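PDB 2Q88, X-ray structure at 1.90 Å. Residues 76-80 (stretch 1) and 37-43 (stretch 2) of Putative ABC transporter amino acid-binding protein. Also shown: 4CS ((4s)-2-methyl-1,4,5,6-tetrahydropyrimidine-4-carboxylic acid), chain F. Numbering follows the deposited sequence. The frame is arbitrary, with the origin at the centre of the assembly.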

# COMPACT_ATOMS: atom_id res chain seq x y z
N ILE A 76 -1.94 -5.50 9.18
CA ILE A 76 -1.36 -5.27 7.85
C ILE A 76 -0.88 -3.83 7.84
O ILE A 76 -1.68 -2.93 8.02
CB ILE A 76 -2.41 -5.50 6.73
CG1 ILE A 76 -2.89 -6.95 6.72
CG2 ILE A 76 -1.85 -5.13 5.38
CD1 ILE A 76 -4.22 -7.14 5.95
N THR A 77 0.41 -3.60 7.65
CA THR A 77 0.93 -2.23 7.65
C THR A 77 1.77 -2.07 6.40
O THR A 77 3.00 -2.11 6.44
CB THR A 77 1.77 -1.97 8.91
OG1 THR A 77 2.83 -2.93 8.95
CG2 THR A 77 0.98 -2.27 10.18
N ALA A 78 1.10 -1.88 5.27
CA ALA A 78 1.72 -2.10 3.97
C ALA A 78 1.30 -1.11 2.90
O ALA A 78 1.69 -1.26 1.74
CB ALA A 78 1.43 -3.53 3.51
N GLY A 79 0.52 -0.10 3.27
CA GLY A 79 -0.09 0.77 2.27
C GLY A 79 -1.25 0.06 1.61
O GLY A 79 -1.51 0.25 0.41
N LEU A 80 -1.95 -0.78 2.37
CA LEU A 80 -3.13 -1.50 1.87
C LEU A 80 -4.33 -0.56 1.86
O LEU A 80 -5.02 -0.38 2.88
CB LEU A 80 -3.40 -2.78 2.68
CG LEU A 80 -4.45 -3.74 2.09
CD1 LEU A 80 -3.91 -4.54 0.90
CD2 LEU A 80 -4.98 -4.67 3.16
O 4CS F . -3.68 -2.59 -3.32
C 4CS F . -3.05 -1.73 -2.70
OXT 4CS F . -3.42 -1.39 -1.57
CA 4CS F . -1.83 -1.07 -3.34
CB 4CS F . -0.97 -2.04 -4.12
CAD 4CS F . 0.20 -1.28 -4.77
NAG 4CS F . 0.95 -0.55 -3.72
CAI 4CS F . 0.33 -0.12 -2.54
CAA 4CS F . 1.13 0.62 -1.46
N 4CS F . -1.03 -0.38 -2.31
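Stretch 2, residues 37-43: AAPDVAR

Stretch 2 is helical throughout, continuing beyond Arg43. It runs roughly opposite to stretch 1 and rests on the segment around Thr77 through small side chains. The helical repeat holds within the stretch: Val41 N donates to Ala37 O (3.1 Å), Ala42 N to Ala38 O (3.0 Å) and Arg43 N to Pro39 O (2.8 Å). No hydrogen bond crosses to stretch 1, so the contact is one of packing, burying 162 Å² over both sides. Ala37 is buried but out of reach of stretch 1. Ala38 makes the closest approach: its CA lies 5.4 Å from Thr77 CA, and its CB, directed toward stretch 1, sits 3.5 Å from Thr77 O, 3.9 Å from Ala78 N and 4.2 Å from Gly79 N. One methyl thus covers the backbone from Thr77 to Gly79. Pro39 points sideways and touches with its ring, CG lying 4.1 Å from Thr77 O; that carbonyl oxygen is buried here without a polar partner. Asp40 and Val41 do not reach stretch 1. One turn after Ala38, Ala42 again points toward stretch 1, its CB 3.7 Å from Thr77 CG2, a methyl-to-methyl contact beside the Thr77 side chain. Arg43 makes no contact, and its guanidinium is hydrogen-bonded elsewhere in the structure.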

# COMPACT_ATOMS: atom_id res chain seq x y z
N ALA A 37 7.37 4.09 5.39
CA ALA A 37 6.44 4.92 6.15
C ALA A 37 5.43 4.14 6.97
O ALA A 37 5.13 4.51 8.10
CB ALA A 37 5.73 5.90 5.22
N ALA A 38 4.92 3.05 6.42
CA ALA A 38 3.88 2.30 7.11
C ALA A 38 4.42 1.54 8.33
O ALA A 38 3.86 1.69 9.43
CB ALA A 38 3.13 1.38 6.14
N PRO A 39 5.51 0.77 8.19
CA PRO A 39 6.16 0.14 9.34
C PRO A 39 6.75 1.14 10.35
O PRO A 39 6.79 0.83 11.54
CB PRO A 39 7.27 -0.69 8.71
CG PRO A 39 6.79 -0.93 7.31
CD PRO A 39 6.19 0.40 6.93
N ASP A 40 7.21 2.30 9.90
CA ASP A 40 7.75 3.30 10.84
C ASP A 40 6.66 3.85 11.76
O ASP A 40 6.86 3.98 12.97
CB ASP A 40 8.47 4.45 10.11
CG ASP A 40 9.93 4.13 9.75
OD1 ASP A 40 10.40 2.98 9.90
OD2 ASP A 40 10.69 5.00 9.28
N VAL A 41 5.52 4.19 11.19
CA VAL A 41 4.37 4.65 11.96
C VAL A 41 3.89 3.55 12.92
O VAL A 41 3.63 3.80 14.11
CB VAL A 41 3.22 5.12 11.04
CG1 VAL A 41 1.90 5.26 11.80
CG2 VAL A 41 3.58 6.44 10.39
N ALA A 42 3.77 2.32 12.39
CA ALA A 42 3.27 1.19 13.14
C ALA A 42 4.21 0.84 14.28
O ALA A 42 3.76 0.54 15.39
CB ALA A 42 3.08 -0.01 12.22
N ARG A 43 5.52 0.90 14.02
CA ARG A 43 6.50 0.58 15.06
C ARG A 43 6.41 1.59 16.19
O ARG A 43 6.45 1.20 17.35
CB ARG A 43 7.93 0.56 14.51
CG ARG A 43 8.98 0.24 15.58
CD ARG A 43 10.40 0.46 15.12
NE ARG A 43 10.65 -0.32 13.92
CZ ARG A 43 10.98 -1.61 13.92
NH1 ARG A 43 11.13 -2.29 15.07
NH2 ARG A 43 11.17 -2.22 12.75